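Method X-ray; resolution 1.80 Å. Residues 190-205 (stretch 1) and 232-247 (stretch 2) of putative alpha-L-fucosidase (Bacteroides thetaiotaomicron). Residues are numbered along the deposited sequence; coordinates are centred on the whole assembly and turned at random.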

# COMPACT_ATOMS: atom_id res chain seq x y z
N GLY B 190 -4.63 -15.61 39.42
CA GLY B 190 -5.27 -16.46 38.43
C GLY B 190 -6.01 -15.84 37.27
O GLY B 190 -6.87 -16.50 36.71
N LEU B 191 -5.66 -14.64 36.83
CA LEU B 191 -6.34 -14.12 35.63
C LEU B 191 -6.03 -14.99 34.42
O LEU B 191 -4.99 -15.67 34.35
CB LEU B 191 -5.89 -12.69 35.34
CG LEU B 191 -6.34 -11.62 36.31
CD1 LEU B 191 -5.81 -10.27 35.89
CD2 LEU B 191 -7.86 -11.56 36.40
N PRO B 192 -6.92 -14.99 33.44
CA PRO B 192 -6.69 -15.81 32.25
C PRO B 192 -5.47 -15.41 31.44
O PRO B 192 -5.09 -14.24 31.41
CB PRO B 192 -7.95 -15.63 31.41
CG PRO B 192 -8.70 -14.52 32.01
CD PRO B 192 -8.23 -14.31 33.40
N THR B 193 -4.88 -16.39 30.77
CA THR B 193 -3.74 -16.21 29.88
C THR B 193 -4.03 -16.89 28.53
O THR B 193 -4.79 -17.86 28.46
CB THR B 193 -2.50 -16.85 30.50
OG1 THR B 193 -2.83 -18.21 30.71
CG2 THR B 193 -2.08 -16.20 31.84
N PHE B 194 -3.43 -16.41 27.48
CA PHE B 194 -3.56 -17.08 26.17
C PHE B 194 -2.37 -16.78 25.31
O PHE B 194 -1.61 -15.83 25.57
CB PHE B 194 -4.89 -16.75 25.46
CG PHE B 194 -4.95 -15.45 24.69
CD1 PHE B 194 -5.13 -14.24 25.34
CD2 PHE B 194 -4.94 -15.45 23.29
CE1 PHE B 194 -5.24 -13.04 24.62
CE2 PHE B 194 -5.00 -14.27 22.58
CZ PHE B 194 -5.21 -13.07 23.24
N ILE B 195 -2.20 -17.64 24.28
CA ILE B 195 -1.19 -17.50 23.24
C ILE B 195 -1.92 -17.40 21.88
O ILE B 195 -3.04 -17.87 21.75
CB ILE B 195 -0.15 -18.66 23.27
CG1 ILE B 195 -0.80 -20.05 23.11
CG2 ILE B 195 0.73 -18.58 24.49
CD1 ILE B 195 0.18 -21.14 22.78
N SER B 196 -1.26 -16.84 20.89
CA SER B 196 -1.79 -16.75 19.52
C SER B 196 -0.69 -17.15 18.52
O SER B 196 -0.08 -16.33 17.84
CB SER B 196 -2.36 -15.37 19.21
OG SER B 196 -3.02 -15.42 17.94
N PRO B 197 -0.40 -18.46 18.47
CA PRO B 197 0.60 -18.96 17.51
C PRO B 197 0.02 -18.95 16.08
O PRO B 197 -1.11 -18.54 15.89
CB PRO B 197 0.83 -20.39 17.99
CG PRO B 197 -0.48 -20.79 18.62
CD PRO B 197 -1.03 -19.56 19.22
N TRP B 198 0.78 -19.42 15.11
CA TRP B 198 0.30 -19.51 13.72
C TRP B 198 0.54 -20.94 13.22
O TRP B 198 1.20 -21.72 13.90
CB TRP B 198 0.92 -18.43 12.81
CG TRP B 198 2.33 -18.67 12.34
CD1 TRP B 198 2.70 -19.22 11.16
CD2 TRP B 198 3.53 -18.19 12.96
NE1 TRP B 198 4.08 -19.23 11.05
CE2 TRP B 198 4.61 -18.56 12.12
CE3 TRP B 198 3.81 -17.57 14.19
CZ2 TRP B 198 5.94 -18.36 12.49
CZ3 TRP B 198 5.13 -17.32 14.51
CH2 TRP B 198 6.18 -17.75 13.70
N ILE B 199 -0.09 -21.30 12.12
CA ILE B 199 0.03 -22.63 11.51
C ILE B 199 1.08 -22.51 10.44
O ILE B 199 1.02 -21.60 9.63
CB ILE B 199 -1.31 -23.16 10.94
CG1 ILE B 199 -2.40 -23.18 12.05
CG2 ILE B 199 -1.10 -24.56 10.32
CD1 ILE B 199 -3.81 -23.32 11.53
N ASP B 200 2.02 -23.44 10.38
CA ASP B 200 3.12 -23.39 9.40
C ASP B 200 2.66 -23.88 8.01
O ASP B 200 3.20 -24.86 7.46
CB ASP B 200 4.27 -24.24 9.94
CG ASP B 200 5.53 -24.19 9.13
OD1 ASP B 200 5.83 -23.11 8.55
OD2 ASP B 200 6.22 -25.23 9.06
N GLY B 201 1.67 -23.19 7.48
CA GLY B 201 1.02 -23.55 6.23
C GLY B 201 1.64 -22.98 4.98
O GLY B 201 2.70 -22.37 5.02
N LYS B 202 0.90 -23.13 3.87
CA LYS B 202 1.41 -22.73 2.57
C LYS B 202 1.64 -21.25 2.41
O LYS B 202 2.38 -20.86 1.52
CB LYS B 202 0.53 -23.24 1.43
CG LYS B 202 -0.88 -22.65 1.41
CD LYS B 202 -1.62 -23.03 0.09
CE LYS B 202 -1.94 -24.51 0.03
NZ LYS B 202 -2.95 -24.82 -1.04
N LYS B 203 1.00 -20.41 3.23
CA LYS B 203 1.20 -18.96 3.16
C LYS B 203 2.20 -18.48 4.22
O LYS B 203 2.39 -17.27 4.33
CB LYS B 203 -0.11 -18.20 3.29
CG LYS B 203 -1.21 -18.76 2.40
CD LYS B 203 -2.49 -17.94 2.43
CE LYS B 203 -3.63 -18.72 1.80
NZ LYS B 203 -4.90 -17.97 1.80
N ALA B 204 2.85 -19.38 4.98
CA ALA B 204 3.86 -18.99 5.97
C ALA B 204 5.19 -18.86 5.23
O ALA B 204 6.02 -19.75 5.27
CB ALA B 204 3.95 -20.01 7.10
N ILE B 205 5.31 -17.78 4.47
CA ILE B 205 6.45 -17.53 3.55
C ILE B 205 7.47 -16.52 4.11
O ILE B 205 8.57 -16.44 3.55
CB ILE B 205 5.99 -17.10 2.11
CG1 ILE B 205 4.86 -16.04 2.08
CG2 ILE B 205 5.59 -18.32 1.27
CD1 ILE B 205 5.13 -14.70 2.86
N GLY B 232 2.94 -29.50 27.84
CA GLY B 232 3.83 -28.72 28.68
C GLY B 232 3.28 -27.42 29.24
O GLY B 232 3.71 -27.00 30.31
N ILE B 233 2.31 -26.79 28.57
CA ILE B 233 1.87 -25.44 28.99
C ILE B 233 0.45 -25.31 29.49
O ILE B 233 0.12 -24.23 30.00
CB ILE B 233 2.06 -24.45 27.79
CG1 ILE B 233 1.00 -24.63 26.66
CG2 ILE B 233 3.47 -24.55 27.23
CD1 ILE B 233 0.99 -23.58 25.56
N HIS B 234 -0.41 -26.31 29.31
CA HIS B 234 -1.83 -26.15 29.61
C HIS B 234 -2.16 -25.77 31.07
O HIS B 234 -3.23 -25.23 31.29
CB HIS B 234 -2.63 -27.42 29.26
CG HIS B 234 -2.41 -28.55 30.21
ND1 HIS B 234 -3.27 -28.78 31.27
CD2 HIS B 234 -1.42 -29.47 30.25
CE1 HIS B 234 -2.78 -29.83 31.92
NE2 HIS B 234 -1.68 -30.29 31.33
N GLU B 235 -1.28 -26.01 32.03
CA GLU B 235 -1.60 -25.66 33.42
C GLU B 235 -1.55 -24.17 33.65
O GLU B 235 -2.19 -23.71 34.58
CB GLU B 235 -0.74 -26.40 34.42
CG GLU B 235 -1.02 -27.89 34.40
CD GLU B 235 -0.39 -28.73 35.50
OE1 GLU B 235 -0.00 -28.16 36.55
OE2 GLU B 235 -0.29 -29.96 35.32
N VAL B 236 -0.84 -23.41 32.81
CA VAL B 236 -0.74 -21.96 32.98
C VAL B 236 -1.13 -21.17 31.73
O VAL B 236 -1.09 -19.95 31.79
CB VAL B 236 0.66 -21.56 33.47
CG1 VAL B 236 0.95 -22.13 34.87
CG2 VAL B 236 1.75 -21.96 32.49
N VAL B 237 -1.57 -21.81 30.64
CA VAL B 237 -2.06 -21.15 29.44
C VAL B 237 -3.51 -21.64 29.25
O VAL B 237 -3.71 -22.82 28.97
CB VAL B 237 -1.17 -21.44 28.23
CG1 VAL B 237 -1.72 -20.77 26.99
CG2 VAL B 237 0.27 -20.99 28.51
N ASP B 238 -4.50 -20.76 29.43
CA ASP B 238 -5.92 -21.13 29.41
C ASP B 238 -6.51 -21.33 28.03
O ASP B 238 -7.47 -22.07 27.89
CB ASP B 238 -6.77 -20.08 30.12
CG ASP B 238 -6.39 -19.94 31.58
OD1 ASP B 238 -6.37 -20.96 32.30
OD2 ASP B 238 -5.97 -18.87 31.97
N ALA B 239 -6.02 -20.62 27.04
CA ALA B 239 -6.56 -20.67 25.69
C ALA B 239 -5.49 -20.55 24.67
O ALA B 239 -4.43 -19.95 24.91
CB ALA B 239 -7.58 -19.54 25.49
N CYS B 240 -5.77 -21.08 23.50
CA CYS B 240 -4.87 -20.94 22.36
C CYS B 240 -5.73 -20.40 21.22
O CYS B 240 -6.86 -20.91 20.99
CB CYS B 240 -4.21 -22.26 21.99
SG CYS B 240 -3.02 -22.11 20.64
N ALA B 241 -5.24 -19.36 20.56
CA ALA B 241 -5.93 -18.66 19.47
C ALA B 241 -5.08 -18.70 18.24
O ALA B 241 -4.42 -17.71 17.91
CB ALA B 241 -6.25 -17.21 19.88
N PHE B 242 -5.05 -19.82 17.53
CA PHE B 242 -4.22 -19.87 16.33
C PHE B 242 -4.64 -18.80 15.34
O PHE B 242 -5.83 -18.61 15.09
CB PHE B 242 -4.25 -21.21 15.60
CG PHE B 242 -3.29 -22.25 16.11
CD1 PHE B 242 -1.99 -22.30 15.62
CD2 PHE B 242 -3.69 -23.20 17.03
CE1 PHE B 242 -1.10 -23.25 16.11
CE2 PHE B 242 -2.79 -24.14 17.52
CZ PHE B 242 -1.51 -24.17 17.04
N GLN B 243 -3.65 -18.13 14.77
CA GLN B 243 -3.83 -17.25 13.63
C GLN B 243 -4.34 -18.16 12.52
O GLN B 243 -3.79 -19.24 12.32
CB GLN B 243 -2.50 -16.59 13.25
CG GLN B 243 -2.01 -15.65 14.33
CD GLN B 243 -0.57 -15.27 14.10
OE1 GLN B 243 -0.21 -14.89 13.01
NE2 GLN B 243 0.30 -15.39 15.13
N ASP B 244 -5.43 -17.78 11.84
CA ASP B 244 -6.05 -18.70 10.87
C ASP B 244 -5.63 -18.48 9.41
O ASP B 244 -6.15 -19.16 8.53
CB ASP B 244 -7.57 -18.56 10.97
CG ASP B 244 -8.14 -17.23 10.53
OD1 ASP B 244 -7.34 -16.32 10.08
OD2 ASP B 244 -9.38 -17.08 10.59
N GLY B 245 -4.74 -17.53 9.14
CA GLY B 245 -4.48 -17.12 7.77
C GLY B 245 -3.43 -17.80 6.96
O GLY B 245 -3.36 -17.52 5.77
N HIS B 246 -2.58 -18.65 7.56
CA HIS B 246 -1.45 -19.21 6.80
C HIS B 246 -1.78 -20.51 6.08
O HIS B 246 -0.92 -21.02 5.37
CB HIS B 246 -0.24 -19.41 7.70
CG HIS B 246 0.23 -18.15 8.38
ND1 HIS B 246 -0.37 -17.71 9.54
CD2 HIS B 246 1.18 -17.26 8.02
CE1 HIS B 246 0.29 -16.60 9.89
NE2 HIS B 246 1.24 -16.31 9.02
N ILE B 247 -3.00 -21.01 6.22
CA ILE B 247 -3.45 -22.22 5.53
C ILE B 247 -4.46 -21.80 4.47
O ILE B 247 -5.06 -20.73 4.56
CB ILE B 247 -4.03 -23.28 6.51
CG1 ILE B 247 -5.18 -22.74 7.34
CG2 ILE B 247 -2.92 -23.86 7.39
CD1 ILE B 247 -5.89 -23.83 8.18
O HOH W 1 -2.04 -19.68 10.38
O HOH W 2 -5.68 -17.38 4.40

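Parallel strands pair through a staggered ladder of backbone hydrogen bonds, and where the ladder runs out, side chains, turns and water commonly take over. This contact in a putative alpha-L-fucosidase illustrates the principle. At its centre, the N and O of Ile195 bracket Cys240, bonding to the residues on either side of it in sequence in the usual parallel manner: Ile195 N donates to Ala239 O at 3.3 Å, and Ile195 O accepts from Ala241 N at 2.9 Å. The pattern continues beyond the strand of the first stretch, where Gln243 N donates to Pro197 O at 2.8 Å and an almost linear 175°. Proline has no amide hydrogen to offer, but its carbonyl remains free to accept.

Side chains supplement this ladder. Ser196 OG donates to Ala241 O at 2.7 Å, and Gln243 NE2 reaches back to Ser196 O at 2.9 Å, so Ser196 gives a hydrogen bond to Ala241 and receives one from Gln243. At the other end, Thr193 and Asp238 form a compact knot. Thr193 OG1 donates to Val236 O at 2.7 Å, while Thr193 N donates to Asp238 OD2 at 3.0 Å. The amide of Asp238 returns only weak bonds, from its N to Thr193 O at 3.1 Å and to Thr193 OG1 at 3.3 Å; Ala239 N also binds Thr193 O weakly, at 3.3 Å.

Farther along, a type I turn from Gly201 to Ala204 presents the amide of Lys203, whose N donates to His246 O at 2.9 Å. Lys202 N lies 3.2 Å from the same His246 O, but its angle is too poor for a hydrogen bond. Gly201 CA itself lies 3.3 Å from His246 O, and a CB there would clash with that oxygen and with Ile247 CG2.

Water fills gaps that direct bonds leave. Water 1 accepts from Ile199 N and His246 N, each at 3.1 Å, and donates to Gln243 O at 2.6 Å; it also bonds to His246 ND1 at 2.7 Å. A single molecule thereby joins the two chain segments just past the ladder. Water 2 accepts from Lys203 NZ at 2.8 Å and lies 2.7 Å from Gly245 O, near the extended lysine side chain.

Packing completes the contact on both faces of the sheet. On one, Phe194 CB meets Ala239 CB at 3.9 Å; on the other, Ile195 CG1 lies 3.9 Å from Cys240 SG, and its CD1 reaches Ile233 CD1 at 3.8 Å. Pro197 CG touches Cys240 SG at 3.5 Å and sits over a face of the Phe242 ring, 3.7 Å from the ring centroid, in a CH-pi contact. Although the CA-to-CB bond of Phe242 points away overall, its ring comes back to the first stretch, with CD1 3.7 Å from Ile199 CG1. Ile199 CG2 also packs against Ile247 CG2 at 3.5 Å. The Trp198 and His246 rings meet obliquely, their planes inclined at 40°.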